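Local coordinates for protein glucosamine kinase (Streptacidiphilus jiangxiensis, PDB 6HWJ) that catalyses the magnesium- and ATP-dependent phosphorylation of D-glucosamine to D-glucosamine 6-phosphate, with weaker activity on glucose, at residues G158-M163 with G223-R228; H298-V303 with V315-G320. One frame throughout, in Å; residues are numbered along the deposited sequence.

Contact 1. Residues G158-M163 with G223-R228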
ATOM      1  N   GLY A 158      -6.843  -3.225  16.849  1.00 36.69           N
ATOM      2  CA  GLY A 158      -7.447  -1.975  17.223  1.00 35.49           C
ATOM      3  C   GLY A 158      -8.920  -1.848  16.904  1.00 38.64           C
ATOM      4  O   GLY A 158      -9.477  -0.761  17.078  1.00 39.72           O
ATOM      5  N   GLY A 159      -9.564  -2.914  16.434  1.00 38.67           N
ATOM      6  CA  GLY A 159     -10.969  -2.864  16.099  1.00 41.29           C
ATOM      7  C   GLY A 159     -11.298  -2.233  14.768  1.00 39.13           C
ATOM      8  O   GLY A 159     -12.478  -2.069  14.460  1.00 41.50           O
ATOM      9  N   PHE A 160     -10.298  -1.851  13.979  1.00 33.58           N
ATOM     10  CA  PHE A 160     -10.543  -1.323  12.640  1.00 29.86           C
ATOM     11  C   PHE A 160     -11.077  -2.422  11.723  1.00 31.62           C
ATOM     12  O   PHE A 160     -10.471  -3.491  11.603  1.00 31.30           O
ATOM     13  CB  PHE A 160      -9.240  -0.737  12.104  1.00 26.48           C
ATOM     14  CG  PHE A 160      -9.352  -0.100  10.760  1.00 26.72           C
ATOM     15  CD1 PHE A 160      -9.753   1.222  10.633  1.00 26.57           C
ATOM     16  CD2 PHE A 160      -9.022  -0.811   9.616  1.00 24.38           C
ATOM     17  CE1 PHE A 160      -9.825   1.817   9.378  1.00 24.41           C
ATOM     18  CE2 PHE A 160      -9.118  -0.234   8.370  1.00 26.77           C
ATOM     19  CZ  PHE A 160      -9.512   1.098   8.259  1.00 27.82           C
ATOM     20  N   THR A 161     -12.215  -2.160  11.074  1.00 32.10           N
ATOM     21  CA  THR A 161     -12.853  -3.162  10.210  1.00 30.81           C
ATOM     22  C   THR A 161     -13.033  -2.709   8.770  1.00 29.91           C
ATOM     23  O   THR A 161     -13.562  -3.477   7.960  1.00 28.43           O
ATOM     24  CB  THR A 161     -14.230  -3.571  10.762  1.00 33.59           C
ATOM     25  OG1 THR A 161     -15.123  -2.437  10.765  1.00 33.22           O
ATOM     26  CG2 THR A 161     -14.092  -4.108  12.178  1.00 34.81           C
ATOM     27  N   GLU A 162     -12.619  -1.486   8.413  1.00 27.20           N
ATOM     28  CA  GLU A 162     -12.815  -1.008   7.041  1.00 28.15           C
ATOM     29  C   GLU A 162     -11.640  -1.443   6.166  1.00 29.91           C
ATOM     30  O   GLU A 162     -10.883  -0.652   5.624  1.00 26.12           O
ATOM     31  CB  GLU A 162     -13.010   0.499   7.033  1.00 28.22           C
ATOM     32  CG  GLU A 162     -14.405   0.894   7.502  1.00 33.22           C
ATOM     33  CD  GLU A 162     -14.564   2.381   7.632  1.00 30.74           C
ATOM     34  OE1 GLU A 162     -15.049   3.009   6.672  1.00 31.14           O
ATOM     35  OE2 GLU A 162     -14.184   2.909   8.696  1.00 27.75           O
ATOM     36  N   MET A 163     -11.510  -2.765   6.074  1.00 26.81           N
ATOM     37  CA  MET A 163     -10.515  -3.457   5.280  1.00 24.72           C
ATOM     38  C   MET A 163     -11.024  -4.884   5.070  1.00 22.38           C
ATOM     39  O   MET A 163     -11.854  -5.352   5.847  1.00 21.86           O
ATOM     40  CB  MET A 163      -9.154  -3.471   5.986  1.00 22.80           C
ATOM     41  CG  MET A 163      -9.168  -4.126   7.341  1.00 25.35           C
ATOM     42  SD  MET A 163      -7.519  -4.234   8.096  1.00 34.75           S
ATOM     43  CE  MET A 163      -7.920  -4.826   9.714  1.00 30.08           C
ATOM     44  N   GLY A 223     -12.458  10.378   5.233  1.00 28.65           N
ATOM     45  CA  GLY A 223     -11.806  11.037   6.351  1.00 28.31           C
ATOM     46  C   GLY A 223     -11.997  10.282   7.648  1.00 27.01           C
ATOM     47  O   GLY A 223     -11.064  10.127   8.431  1.00 27.92           O
ATOM     48  N   THR A 224     -13.216   9.803   7.899  1.00 23.74           N
ATOM     49  CA  THR A 224     -13.458   8.995   9.086  1.00 25.39           C
ATOM     50  C   THR A 224     -12.646   7.701   9.049  1.00 25.87           C
ATOM     51  O   THR A 224     -12.074   7.284  10.072  1.00 28.44           O
ATOM     52  CB  THR A 224     -14.973   8.720   9.211  1.00 28.80           C
ATOM     53  OG1 THR A 224     -15.643   9.934   9.573  1.00 30.04           O
ATOM     54  CG2 THR A 224     -15.254   7.657  10.244  1.00 26.70           C
ATOM     55  N   LEU A 225     -12.568   7.062   7.885  1.00 25.06           N
ATOM     56  CA  LEU A 225     -11.810   5.817   7.760  1.00 23.87           C
ATOM     57  C   LEU A 225     -10.332   6.040   8.064  1.00 23.61           C
ATOM     58  O   LEU A 225      -9.720   5.272   8.820  1.00 25.80           O
ATOM     59  CB  LEU A 225     -11.990   5.231   6.344  1.00 26.41           C
ATOM     60  CG  LEU A 225     -11.229   3.950   5.983  1.00 24.08           C
ATOM     61  CD1 LEU A 225     -11.895   3.246   4.804  1.00 27.31           C
ATOM     62  CD2 LEU A 225      -9.759   4.243   5.604  1.00 25.85           C
ATOM     63  N   THR A 226      -9.751   7.090   7.489  1.00 22.64           N
ATOM     64  CA  THR A 226      -8.349   7.417   7.703  1.00 23.91           C
ATOM     65  C   THR A 226      -8.058   7.685   9.177  1.00 26.75           C
ATOM     66  O   THR A 226      -7.013   7.268   9.688  1.00 24.84           O
ATOM     67  CB  THR A 226      -7.968   8.641   6.864  1.00 24.43           C
ATOM     68  OG1 THR A 226      -8.365   8.441   5.498  1.00 23.27           O
ATOM     69  CG2 THR A 226      -6.458   8.896   6.932  1.00 24.22           C
ATOM     70  N   ALA A 227      -8.980   8.358   9.873  1.00 26.05           N
ATOM     71  CA  ALA A 227      -8.792   8.639  11.295  1.00 27.09           C
ATOM     72  C   ALA A 227      -8.884   7.374  12.138  1.00 26.30           C
ATOM     73  O   ALA A 227      -8.084   7.174  13.069  1.00 26.74           O
ATOM     74  CB  ALA A 227      -9.816   9.673  11.777  1.00 29.22           C
ATOM     75  N   ARG A 228      -9.847   6.503  11.830  1.00 23.69           N
ATOM     76  CA  ARG A 228      -9.935   5.217  12.514  1.00 25.38           C
ATOM     77  C   ARG A 228      -8.678   4.386  12.264  1.00 27.59           C
ATOM     78  O   ARG A 228      -8.168   3.715  13.175  1.00 23.86           O
ATOM     79  CB  ARG A 228     -11.176   4.455  12.046  1.00 26.78           C
ATOM     80  CG  ARG A 228     -12.504   5.093  12.456  1.00 28.10           C
ATOM     81  CD  ARG A 228     -13.677   4.406  11.748  1.00 27.55           C
ATOM     82  NE  ARG A 228     -14.958   4.908  12.259  1.00 26.22           N
ATOM     83  CZ  ARG A 228     -16.144   4.615  11.728  1.00 30.03           C
ATOM     84  NH1 ARG A 228     -16.228   3.840  10.648  1.00 29.14           N
ATOM     85  NH2 ARG A 228     -17.247   5.108  12.267  1.00 29.42           N
TER
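Phe160 and Glu162 reach from a loop onto one side of a helix, where Leu225 and Arg228, nearly one turn apart, receive them. The tight part belongs to the phenyl ring. Its CG lies anti to the backbone N (chi1 -177°), which carries the ring toward the helix although the CB itself does not point there. The ring presents its rim: Phe160 CE1 approaches Leu225 O at 3.5 Å, close to the ring plane, while CD1 lies 3.8 Å from Arg228 CB. At the far end of the ring, Phe160 CZ packs on Leu225 CG at 4.0 Å, and Glu162 CB rests 3.7 Å from Leu225 CD1. A flat aromatic and a branched leucine, both buried, suit this apolar seam. Glu162 N lies over one face of the same ring, toward the rim, so the loop folds back on its own phenylalanine.

Toward solvent the contact becomes polar. Glu162 is extended beyond CG, and its OE2 takes a hydrogen bond from Arg228 NH1 at 3.0 Å, forming a salt bridge. OE2 lies close to the guanidinium plane, whereas NH1 meets it from above the carboxylate plane, 58° out of it. Thr224 CG2 lies over the centre of one guanidinium face. Glutamate and arginine suit this border because their aliphatic parts pack on Leu225 and Phe160 while their charges pair on the outer side.

Gly159, whose positive phi favours glycine, is the C-prime residue of a Schellman motif ending helix 148-157, and the loop then runs past helix 212-234. Tyr313 of strand 312-315 touches both Glu162 and Leu225, while helix 362-386 packs against Thr226 and Ala227 of helix 212-234.

Contact 2. Residues H298-V303 with V315-G320. With MG (magnesium ion), chain F; MG (magnesium ion), chain C.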
ATOM      1  N   HIS A 298      -0.152   4.045   6.498  1.00 24.91           N
ATOM      2  CA  HIS A 298      -0.394   3.293   5.269  1.00 25.06           C
ATOM      3  C   HIS A 298       0.768   3.473   4.301  1.00 26.49           C
ATOM      4  O   HIS A 298       1.349   2.491   3.813  1.00 27.39           O
ATOM      5  CB  HIS A 298      -1.715   3.741   4.614  1.00 22.96           C
ATOM      6  CG  HIS A 298      -2.070   2.966   3.384  1.00 24.65           C
ATOM      7  ND1 HIS A 298      -1.427   3.149   2.174  1.00 24.24           N
ATOM      8  CD2 HIS A 298      -2.991   1.979   3.180  1.00 24.32           C
ATOM      9  CE1 HIS A 298      -1.933   2.311   1.277  1.00 28.39           C
ATOM     10  NE2 HIS A 298      -2.882   1.589   1.861  1.00 26.42           N
ATOM     11  N   GLY A 299       1.110   4.724   3.989  1.00 27.62           N
ATOM     12  CA  GLY A 299       2.335   5.031   3.277  1.00 31.11           C
ATOM     13  C   GLY A 299       2.215   5.084   1.770  1.00 30.57           C
ATOM     14  O   GLY A 299       3.177   5.489   1.106  1.00 35.45           O
ATOM     15  N   ASP A 300       1.079   4.691   1.216  1.00 27.86           N
ATOM     16  CA  ASP A 300       0.853   4.771  -0.229  1.00 27.45           C
ATOM     17  C   ASP A 300      -0.642   4.984  -0.431  1.00 26.27           C
ATOM     18  O   ASP A 300      -1.318   4.231  -1.139  1.00 24.44           O
ATOM     19  CB  ASP A 300       1.372   3.519  -0.933  1.00 30.77           C
ATOM     20  CG  ASP A 300       1.278   3.615  -2.449  1.00 32.23           C
ATOM     21  OD1 ASP A 300       1.337   4.734  -2.981  1.00 32.38           O
ATOM     22  OD2 ASP A 300       1.132   2.554  -3.091  1.00 32.95           O
ATOM     23  N   PHE A 301      -1.172   6.010   0.231  1.00 28.04           N
ATOM     24  CA  PHE A 301      -2.602   6.148   0.500  1.00 26.15           C
ATOM     25  C   PHE A 301      -3.222   7.056  -0.543  1.00 26.37           C
ATOM     26  O   PHE A 301      -2.802   8.211  -0.696  1.00 24.40           O
ATOM     27  CB  PHE A 301      -2.790   6.696   1.919  1.00 27.35           C
ATOM     28  CG  PHE A 301      -4.169   6.508   2.481  1.00 28.00           C
ATOM     29  CD1 PHE A 301      -4.741   5.251   2.568  1.00 25.50           C
ATOM     30  CD2 PHE A 301      -4.871   7.587   2.966  1.00 28.48           C
ATOM     31  CE1 PHE A 301      -5.998   5.090   3.097  1.00 26.29           C
ATOM     32  CE2 PHE A 301      -6.140   7.420   3.494  1.00 28.29           C
ATOM     33  CZ  PHE A 301      -6.694   6.162   3.564  1.00 25.86           C
ATOM     34  N   HIS A 302      -4.222   6.538  -1.253  1.00 24.22           N
ATOM     35  CA  HIS A 302      -4.931   7.288  -2.287  1.00 24.42           C
ATOM     36  C   HIS A 302      -6.193   6.506  -2.618  1.00 25.52           C
ATOM     37  O   HIS A 302      -6.397   5.385  -2.131  1.00 23.55           O
ATOM     38  CB  HIS A 302      -4.047   7.511  -3.520  1.00 24.24           C
ATOM     39  CG  HIS A 302      -3.535   6.250  -4.139  1.00 24.52           C
ATOM     40  ND1 HIS A 302      -4.299   5.470  -4.969  1.00 27.28           N
ATOM     41  CD2 HIS A 302      -2.325   5.640  -4.058  1.00 26.63           C
ATOM     42  CE1 HIS A 302      -3.587   4.428  -5.375  1.00 27.68           C
ATOM     43  NE2 HIS A 302      -2.384   4.506  -4.831  1.00 25.04           N
ATOM     44  N   VAL A 303      -7.047   7.099  -3.460  1.00 26.56           N
ATOM     45  CA  VAL A 303      -8.375   6.510  -3.665  1.00 25.41           C
ATOM     46  C   VAL A 303      -8.274   5.147  -4.316  1.00 27.41           C
ATOM     47  O   VAL A 303      -9.187   4.333  -4.200  1.00 25.98           O
ATOM     48  CB  VAL A 303      -9.293   7.429  -4.510  1.00 32.76           C
ATOM     49  CG1 VAL A 303      -9.444   8.773  -3.858  1.00 35.68           C
ATOM     50  CG2 VAL A 303      -8.769   7.539  -5.944  1.00 33.75           C
ATOM     51  N   VAL A 315      -9.861  -0.530   2.917  1.00 23.95           N
ATOM     52  CA  VAL A 315      -8.529  -0.096   2.494  1.00 23.36           C
ATOM     53  C   VAL A 315      -7.652  -1.328   2.314  1.00 24.26           C
ATOM     54  O   VAL A 315      -7.764  -2.317   3.065  1.00 23.48           O
ATOM     55  CB  VAL A 315      -7.922   0.906   3.489  1.00 25.04           C
ATOM     56  CG1 VAL A 315      -7.877   0.338   4.884  1.00 29.79           C
ATOM     57  CG2 VAL A 315      -6.483   1.301   3.024  1.00 27.40           C
ATOM     58  N   VAL A 316      -6.804  -1.300   1.283  1.00 22.79           N
ATOM     59  CA  VAL A 316      -5.882  -2.396   1.004  1.00 23.91           C
ATOM     60  C   VAL A 316      -4.501  -1.825   0.701  1.00 23.90           C
ATOM     61  O   VAL A 316      -4.314  -0.609   0.662  1.00 22.62           O
ATOM     62  CB  VAL A 316      -6.362  -3.269  -0.165  1.00 25.93           C
ATOM     63  CG1 VAL A 316      -7.704  -3.883   0.147  1.00 28.69           C
ATOM     64  CG2 VAL A 316      -6.470  -2.435  -1.426  1.00 27.07           C
ATOM     65  N   ASP A 317      -3.528  -2.730   0.504  1.00 28.06           N
ATOM     66  CA  ASP A 317      -2.187  -2.390  -0.009  1.00 27.25           C
ATOM     67  C   ASP A 317      -1.340  -1.693   1.053  1.00 24.46           C
ATOM     68  O   ASP A 317      -1.133  -0.479   0.992  1.00 27.08           O
ATOM     69  CB  ASP A 317      -2.339  -1.514  -1.258  1.00 35.44           C
ATOM     70  CG  ASP A 317      -1.081  -1.508  -2.136  1.00 47.88           C
ATOM     71  OD1 ASP A 317       0.006  -1.852  -1.634  1.00 53.02           O
ATOM     72  OD2 ASP A 317      -1.204  -1.150  -3.337  1.00 52.78           O
ATOM     73  N   PHE A 318      -0.813  -2.463   2.008  1.00 24.12           N
ATOM     74  CA  PHE A 318      -0.044  -1.935   3.123  1.00 28.68           C
ATOM     75  C   PHE A 318       1.463  -2.206   3.023  1.00 29.89           C
ATOM     76  O   PHE A 318       2.155  -2.209   4.052  1.00 25.35           O
ATOM     77  CB  PHE A 318      -0.587  -2.512   4.424  1.00 31.05           C
ATOM     78  CG  PHE A 318      -1.872  -1.858   4.881  1.00 34.64           C
ATOM     79  CD1 PHE A 318      -1.841  -0.654   5.546  1.00 35.37           C
ATOM     80  CD2 PHE A 318      -3.094  -2.453   4.628  1.00 36.29           C
ATOM     81  CE1 PHE A 318      -3.010  -0.045   5.965  1.00 36.57           C
ATOM     82  CE2 PHE A 318      -4.263  -1.850   5.040  1.00 35.47           C
ATOM     83  CZ  PHE A 318      -4.219  -0.650   5.710  1.00 36.73           C
ATOM     84  N   ASP A 319       1.977  -2.406   1.806  0.50 28.94           N
ATOM     85  CA  ASP A 319       3.395  -2.692   1.611  0.50 32.68           C
ATOM     86  C   ASP A 319       4.283  -1.464   1.757  0.50 28.48           C
ATOM     87  O   ASP A 319       5.506  -1.612   1.860  0.50 29.47           O
ATOM     88  CB  ASP A 319       3.630  -3.282   0.216  0.50 38.75           C
ATOM     89  CG  ASP A 319       3.129  -4.694   0.091  0.50 40.28           C
ATOM     90  OD1 ASP A 319       3.079  -5.401   1.118  0.50 40.79           O
ATOM     91  OD2 ASP A 319       2.786  -5.098  -1.039  0.50 42.56           O
ATOM     92  N   GLY A 320       3.711  -0.266   1.743  1.00 28.61           N
ATOM     93  CA  GLY A 320       4.483   0.957   1.852  1.00 31.83           C
ATOM     94  C   GLY A 320       4.685   1.667   0.523  1.00 33.41           C
ATOM     95  O   GLY A 320       4.270   1.217  -0.545  1.00 32.54           O
TER
HETATM   96 MG    MG F 504       1.878  -2.040  -2.760  1.00 45.28          MG
HETATM   97 MG    MG C 501      -2.842  -0.578  -4.657  1.00 37.98          MG
HETATM   98  O   HOH W   1       1.148   0.862   1.579  1.00 25.83           O
HETATM   99  O   HOH W   2       2.645   0.437   5.235  1.00 30.99           O
HETATM  100  O   HOH W   3       1.928  -0.014  -1.913  1.00 39.06           O
HETATM  101  O   HOH W   4       1.080  -0.863  -4.350  1.00 40.00           O
HETATM  102  O   HOH W   5      -4.409   0.192  -6.014  1.00 44.11           O
HETATM  103  O   HOH W   6      -4.315  -1.931  -4.244  1.00 40.28           O
HETATM  104  O   HOH W   7      -2.573  -2.032  -6.246  1.00 38.41           O
HETATM  105  O   HOH W   8       3.365  -1.073  -3.656  1.00 50.48           O
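His298 CD2 sits over a face of the Phe318 ring, 3.4 Å from CE1, with the planes oblique at 53°, and Val316 O lies in the imidazole plane at its edge, where NE2 donates to it at 2.9 Å, nearly straight at 173°. Phe301 CD1 lies over one imidazole face, toward the rim, and at the edge ND1 accepts the N-H of Asp300. Bonded at both nitrogens, the ring is fixed in rotation, and a histidine suits the place because it can accept and donate at once. Val315 CG2 meets CD2 tip to tip and touches the edge of the Phe301 ring, 3.8 Å from CE1.

Beyond these rings lies the metal site. Asp317 bridges two magnesium ions, OD1 holding one at 2.2 Å and OD2 the other, which Gln305 also binds. Asp319 is a magnesium ligand of the enzyme too, but in the conformer described its OD2 stands back, 3.6 Å from the ion on Asp317 OD1. Water 3, bound to that ion, donates to Asp300 OD2, tying the glucosamine-binding aspartate to the metal. Gly299 lets the backbones approach closely, since a side chain there would point at Gly320; Gly320 is suited by its own backbone angles. The two segments resemble the catalytic loop and the metal-binding Asp-Phe-Asp-Gly segment of aminoglycoside-phosphotransferase-like kinases.

Helix 335-356 holds the first loop through Asp338, which accepts from the backbone N-H groups of His298 and Gly299, while Phe318 packs on helix 148-157 and Phe301 on helix 212-234.

In the fold
From the N terminus, helix 148-157 runs into the loop of contact 1, which closes on helix 212-234 after an excursion through strands 166-172 and 179-186 and helix 194-207. Contact 2 opens only later and closes a much shorter loop around strands 306-309 and 312-315. The two are therefore in series, neither nested nor crossed, yet they touch in space, their centres about 13 Å apart. Glu162 O probably accepts a hydrogen bond from Val315 N, at 2.9 Å, and Thr226 packs on Phe301. Together they join the end of helix 148-157, helix 212-234 and strand 312-315 to the loops that carry Asp317 of the magnesium sites and Asp300 of the glucosamine site.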